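Local coordinates for protein soluble lytic murein transglycosylase (Pseudomonas aeruginosa, PDB 5OHU) that turns over bacterial peptidoglycan, acting both exolytically and endolytically as a lytic transglycosylase that probably cleaves the glycan backbone, at residues S149-W153 with L166-W170; L176-W182 with R203-L207. One frame throughout, in Å; residues are numbered along the deposited sequence.

Overall arrangement
Contact 1 (149-153 with 166-170) and contact 2 (176-182 with 203-207) follow in series along an array of helices. Their centres are about 14 Å apart and both lie well out from the middle of the chain, about 30 and 35 Å from its centre. L176 joins them: its CD1 lies 3.6 Å from both W170 CZ3 and W153 CE2. A probable hydrogen bond of 3.0 Å links W153 NE1 to K180 O, and E150 OE1 pairs weakly with K180 NZ at 3.6 Å. A bound phosphate, probably from the crystallisation liquor, lies about 4 Å from the F167 side chain, and one lies about 5 Å from that of R203.

Contact 1 (S149-W153 with L166-W170)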
loop_
_atom_site.group_PDB
_atom_site.type_symbol
_atom_site.label_atom_id
_atom_site.label_comp_id
_atom_site.label_asym_id
_atom_site.label_seq_id
_atom_site.Cartn_x
_atom_site.Cartn_y
_atom_site.Cartn_z
ATOM N N SER A 149 5.985 -27.918 3.770
ATOM C CA SER A 149 7.253 -27.791 3.060
ATOM C C SER A 149 7.057 -27.186 1.674
ATOM O O SER A 149 7.739 -26.225 1.300
ATOM C CB SER A 149 7.926 -29.160 2.941
ATOM O OG SER A 149 8.141 -29.738 4.205
ATOM N N GLU A 150 6.135 -27.749 0.890
ATOM C CA GLU A 150 5.962 -27.295 -0.485
ATOM C C GLU A 150 5.540 -25.837 -0.532
ATOM O O GLU A 150 6.076 -25.054 -1.324
ATOM C CB GLU A 150 4.943 -28.174 -1.204
ATOM C CG GLU A 150 4.839 -27.902 -2.689
ATOM C CD GLU A 150 4.264 -29.079 -3.442
ATOM O OE1 GLU A 150 4.686 -30.225 -3.173
ATOM O OE2 GLU A 150 3.388 -28.859 -4.299
ATOM N N ARG A 151 4.599 -25.448 0.329
ATOM C CA ARG A 151 4.155 -24.056 0.367
ATOM C C ARG A 151 5.300 -23.110 0.727
ATOM O O ARG A 151 5.427 -22.021 0.156
ATOM C CB ARG A 151 3.003 -23.908 1.363
ATOM C CG ARG A 151 2.464 -22.490 1.489
ATOM C CD ARG A 151 1.429 -22.369 2.610
ATOM N NE ARG A 151 2.000 -22.593 3.942
ATOM C CZ ARG A 151 2.538 -21.641 4.706
ATOM N NH1 ARG A 151 2.593 -20.382 4.281
ATOM N NH2 ARG A 151 3.024 -21.950 5.905
ATOM N N LEU A 152 6.126 -23.489 1.696
ATOM C CA LEU A 152 7.272 -22.652 2.015
ATOM C C LEU A 152 8.366 -22.775 0.972
ATOM O O LEU A 152 9.202 -21.871 0.862
ATOM C CB LEU A 152 7.829 -23.006 3.396
ATOM C CG LEU A 152 6.858 -22.580 4.495
ATOM C CD1 LEU A 152 7.041 -23.463 5.734
ATOM C CD2 LEU A 152 7.080 -21.125 4.810
ATOM N N TRP A 153 8.388 -23.883 0.227
ATOM C CA TRP A 153 9.410 -24.078 -0.789
ATOM C C TRP A 153 9.088 -23.272 -2.039
ATOM O O TRP A 153 9.999 -22.728 -2.676
ATOM C CB TRP A 153 9.546 -25.570 -1.125
ATOM C CG TRP A 153 10.377 -25.823 -2.351
ATOM C CD1 TRP A 153 9.929 -26.015 -3.632
ATOM C CD2 TRP A 153 11.808 -25.893 -2.411
ATOM N NE1 TRP A 153 10.990 -26.202 -4.480
ATOM C CE2 TRP A 153 12.156 -26.129 -3.760
ATOM C CE3 TRP A 153 12.827 -25.769 -1.455
ATOM C CZ2 TRP A 153 13.478 -26.231 -4.181
ATOM C CZ3 TRP A 153 14.135 -25.871 -1.865
ATOM C CH2 TRP A 153 14.455 -26.107 -3.220
ATOM N N LEU A 166 13.947 -27.947 7.127
ATOM C CA LEU A 166 12.701 -28.564 6.683
ATOM C C LEU A 166 12.843 -29.117 5.273
ATOM O O LEU A 166 12.488 -30.274 5.009
ATOM C CB LEU A 166 11.573 -27.535 6.736
ATOM C CG LEU A 166 10.193 -28.007 6.272
ATOM C CD1 LEU A 166 9.649 -29.080 7.215
ATOM C CD2 LEU A 166 9.242 -26.832 6.201
ATOM N N PHE A 167 13.355 -28.292 4.354
ATOM C CA PHE A 167 13.547 -28.733 2.978
ATOM C C PHE A 167 14.449 -29.957 2.936
ATOM O O PHE A 167 14.183 -30.900 2.186
ATOM C CB PHE A 167 14.149 -27.609 2.125
ATOM C CG PHE A 167 13.300 -26.356 2.058
ATOM C CD1 PHE A 167 11.924 -26.403 2.308
ATOM C CD2 PHE A 167 13.895 -25.125 1.748
ATOM C CE1 PHE A 167 11.152 -25.251 2.253
ATOM C CE2 PHE A 167 13.145 -23.979 1.675
ATOM C CZ PHE A 167 11.753 -24.031 1.928
ATOM N N GLY A 168 15.525 -29.945 3.737
ATOM C CA GLY A 168 16.368 -31.126 3.876
ATOM C C GLY A 168 15.597 -32.365 4.294
ATOM O O GLY A 168 15.786 -33.449 3.734
ATOM N N LEU A 169 14.737 -32.239 5.308
ATOM C CA LEU A 169 13.937 -33.393 5.709
ATOM C C LEU A 169 13.006 -33.813 4.587
ATOM O O LEU A 169 12.837 -35.006 4.310
ATOM C CB LEU A 169 13.130 -33.077 6.960
ATOM C CG LEU A 169 13.962 -32.822 8.202
ATOM C CD1 LEU A 169 13.048 -32.278 9.293
ATOM C CD2 LEU A 169 14.648 -34.113 8.637
ATOM N N TRP A 170 12.404 -32.825 3.931
ATOM C CA TRP A 170 11.460 -33.064 2.848
ATOM C C TRP A 170 12.153 -33.721 1.658
ATOM O O TRP A 170 11.653 -34.698 1.092
ATOM C CB TRP A 170 10.857 -31.711 2.490
ATOM C CG TRP A 170 9.778 -31.644 1.512
ATOM C CD1 TRP A 170 8.585 -32.307 1.539
ATOM C CD2 TRP A 170 9.732 -30.764 0.389
ATOM N NE1 TRP A 170 7.811 -31.913 0.473
ATOM C CE2 TRP A 170 8.498 -30.972 -0.250
ATOM C CE3 TRP A 170 10.632 -29.839 -0.154
ATOM C CZ2 TRP A 170 8.136 -30.286 -1.409
ATOM C CZ3 TRP A 170 10.269 -29.155 -1.299
ATOM C CH2 TRP A 170 9.027 -29.379 -1.912
#
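Segments 149-153 and 166-170 are turns of two successive helices, 142-153 and 161-172, whose local axes approach to 10.2 Å with N-to-C directions 126° apart. The closest CA pair is S149 and F167, 6.4 Å apart. The small S149 side chain makes room for the W170 indole: its CB sits 3.4 Å from the centroid of the W170 five-membered ring and only 9° off the ring normal, a CH-pi contact over the face. S149 OG touches L166 CG at 3.4 Å, while its hydrogen bond goes back to G145 O in its own helix. Beyond the serine, W153, F167 and W170 form an aromatic cluster. The edge of W153 meets the face of F167 in a T-shaped pair, with the six-membered rings 4.9 Å apart between centroids and their planes at 89°. W170 CZ3 lies over one face of W153, 3.5 Å from its CG, the two rings meeting obliquely (planes at 53°). On the L166 side, L152 CD1 reaches L166 CD2 at 4.1 Å. No hydrogen bond crosses the 424 Å² interface, so this helical hairpin, consistent with the superhelical part of Slt70-like enzymes, is held by apolar and aromatic packing.

Contact 2 (L176-W182 with R203-L207); sequences LTEEKVW and RLPTL
An extended lead-in at L176 and T177 (psi 85° and 163°) runs into helix 178-190. T177 is its N-cap, with OG1 accepting from K180 N at 3.2 Å. Facing this helix start is the irregular segment 203-207, which turns at P205 and ends at L207, the N-cap position of helix 208-219. Register is set by E178 and L204, whose CA atoms lie 6.0 Å apart. The E178 side chain, extended with chi1 and chi2 both t, projects into the hollow of the P205-L207 turn. There E178 OE2 accepts from T206 N at 2.7 Å and L207 N at 2.9 Å, and E178 OE1 accepts from T206 OG1 at 2.8 Å. P205 CD makes a close contact, 3.0 Å from E178 OE2, but P205 N, 3.1 Å from that oxygen, has no hydrogen to give. Beside the carboxylate, L204 (chi1 m, chi2 t) fills the gap between V181 and W182: its CD2 lies 3.6 Å from V181 CG1, its CD1 3.8 Å from W182 CE3 at the indole edge. L207 CD1 also packs on W182, 4.0 Å from CE3. The contact thus joins one helix start to the turn before the next-but-one helix, within the all-helical superhelical region of the Slt family.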
loop_
_atom_site.group_PDB
_atom_site.type_symbol
_atom_site.label_atom_id
_atom_site.label_comp_id
_atom_site.label_asym_id
_atom_site.label_seq_id
_atom_site.Cartn_x
_atom_site.Cartn_y
_atom_site.Cartn_z
ATOM N N LEU A 176 11.286 -33.821 -3.135
ATOM C CA LEU A 176 11.775 -32.670 -3.890
ATOM C C LEU A 176 12.093 -33.125 -5.309
ATOM O O LEU A 176 13.220 -33.476 -5.652
ATOM C CB LEU A 176 12.983 -32.052 -3.199
ATOM C CG LEU A 176 13.548 -30.844 -3.943
ATOM C CD1 LEU A 176 12.525 -29.731 -3.995
ATOM C CD2 LEU A 176 14.824 -30.382 -3.285
ATOM N N THR A 177 11.065 -33.139 -6.144
ATOM C CA THR A 177 11.245 -33.579 -7.518
ATOM C C THR A 177 11.879 -32.474 -8.353
ATOM O O THR A 177 11.888 -31.301 -7.974
ATOM C CB THR A 177 9.914 -33.984 -8.145
ATOM O OG1 THR A 177 9.137 -32.809 -8.395
ATOM C CG2 THR A 177 9.144 -34.921 -7.208
ATOM N N GLU A 178 12.417 -32.865 -9.512
ATOM C CA GLU A 178 12.951 -31.859 -10.426
ATOM C C GLU A 178 11.882 -30.839 -10.807
ATOM O O GLU A 178 12.173 -29.646 -10.938
ATOM C CB GLU A 178 13.538 -32.514 -11.679
ATOM C CG GLU A 178 14.115 -31.479 -12.644
ATOM C CD GLU A 178 14.835 -32.082 -13.830
ATOM O OE1 GLU A 178 14.296 -33.023 -14.449
ATOM O OE2 GLU A 178 15.948 -31.608 -14.139
ATOM N N GLU A 179 10.631 -31.275 -10.942
ATOM C CA GLU A 179 9.576 -30.340 -11.316
ATOM C C GLU A 179 9.386 -29.263 -10.245
ATOM O O GLU A 179 9.166 -28.093 -10.566
ATOM C CB GLU A 179 8.283 -31.118 -11.572
ATOM C CG GLU A 179 7.050 -30.268 -11.917
ATOM C CD GLU A 179 7.183 -29.517 -13.251
ATOM O OE1 GLU A 179 6.448 -28.532 -13.453
ATOM O OE2 GLU A 179 8.032 -29.884 -14.097
ATOM N N LYS A 180 9.514 -29.631 -8.961
ATOM C CA LYS A 180 9.383 -28.647 -7.886
ATOM C C LYS A 180 10.592 -27.721 -7.808
ATOM O O LYS A 180 10.446 -26.547 -7.447
ATOM C CB LYS A 180 9.178 -29.350 -6.543
ATOM C CG LYS A 180 7.931 -30.203 -6.501
ATOM C CD LYS A 180 7.915 -31.044 -5.245
ATOM C CE LYS A 180 6.658 -31.877 -5.150
ATOM N NZ LYS A 180 6.809 -32.919 -4.097
ATOM N N VAL A 181 11.789 -28.225 -8.116
ATOM C CA VAL A 181 12.934 -27.337 -8.288
ATOM C C VAL A 181 12.655 -26.345 -9.406
ATOM O O VAL A 181 12.880 -25.136 -9.267
ATOM C CB VAL A 181 14.212 -28.145 -8.575
ATOM C CG1 VAL A 181 15.429 -27.208 -8.637
ATOM C CG2 VAL A 181 14.404 -29.223 -7.524
ATOM N N TRP A 182 12.149 -26.854 -10.532
ATOM C CA TRP A 182 11.837 -26.008 -11.676
ATOM C C TRP A 182 10.824 -24.920 -11.322
ATOM O O TRP A 182 11.040 -23.744 -11.630
ATOM C CB TRP A 182 11.329 -26.872 -12.830
ATOM C CG TRP A 182 11.013 -26.081 -14.075
ATOM C CD1 TRP A 182 9.780 -25.679 -14.488
ATOM C CD2 TRP A 182 11.945 -25.589 -15.047
ATOM N NE1 TRP A 182 9.883 -24.973 -15.668
ATOM C CE2 TRP A 182 11.200 -24.907 -16.034
ATOM C CE3 TRP A 182 13.332 -25.668 -15.185
ATOM C CZ2 TRP A 182 11.800 -24.304 -17.149
ATOM C CZ3 TRP A 182 13.931 -25.066 -16.289
ATOM C CH2 TRP A 182 13.165 -24.396 -17.259
ATOM N N ARG A 203 20.829 -27.376 -9.665
ATOM C CA ARG A 203 20.302 -28.547 -8.984
ATOM C C ARG A 203 19.291 -29.300 -9.832
ATOM O O ARG A 203 18.602 -30.182 -9.315
ATOM C CB ARG A 203 19.681 -28.139 -7.651
ATOM C CG ARG A 203 20.663 -27.445 -6.715
ATOM C CD ARG A 203 19.967 -27.046 -5.432
ATOM N NE ARG A 203 19.252 -28.185 -4.869
ATOM C CZ ARG A 203 18.443 -28.122 -3.820
ATOM N NH1 ARG A 203 18.233 -26.965 -3.206
ATOM N NH2 ARG A 203 17.845 -29.224 -3.390
ATOM N N LEU A 204 19.192 -28.982 -11.121
ATOM C CA LEU A 204 18.273 -29.680 -12.010
ATOM C C LEU A 204 18.977 -30.876 -12.643
ATOM O O LEU A 204 20.015 -30.692 -13.296
ATOM C CB LEU A 204 17.757 -28.742 -13.088
ATOM C CG LEU A 204 16.902 -27.542 -12.663
ATOM C CD1 LEU A 204 16.770 -26.536 -13.823
ATOM C CD2 LEU A 204 15.533 -27.984 -12.185
ATOM N N PRO A 205 18.464 -32.103 -12.483
ATOM C CA PRO A 205 19.153 -33.265 -13.089
ATOM C C PRO A 205 19.151 -33.261 -14.608
ATOM O O PRO A 205 20.184 -33.543 -15.219
ATOM C CB PRO A 205 18.373 -34.466 -12.532
ATOM C CG PRO A 205 17.647 -33.952 -11.352
ATOM C CD PRO A 205 17.361 -32.510 -11.597
ATOM N N THR A 206 18.010 -32.973 -15.240
ATOM C CA THR A 206 17.895 -33.034 -16.690
ATOM C C THR A 206 17.659 -31.686 -17.355
ATOM O O THR A 206 17.836 -31.583 -18.574
ATOM C CB THR A 206 16.751 -33.974 -17.104
ATOM O OG1 THR A 206 15.498 -33.284 -17.012
ATOM C CG2 THR A 206 16.717 -35.195 -16.213
ATOM N N LEU A 207 17.262 -30.659 -16.602
ATOM C CA LEU A 207 16.815 -29.405 -17.188
ATOM C C LEU A 207 17.790 -28.259 -16.957
ATOM O O LEU A 207 17.407 -27.089 -17.101
ATOM C CB LEU A 207 15.436 -29.037 -16.644
ATOM C CG LEU A 207 14.259 -29.898 -17.088
ATOM C CD1 LEU A 207 13.005 -29.488 -16.331
ATOM C CD2 LEU A 207 14.064 -29.731 -18.573
#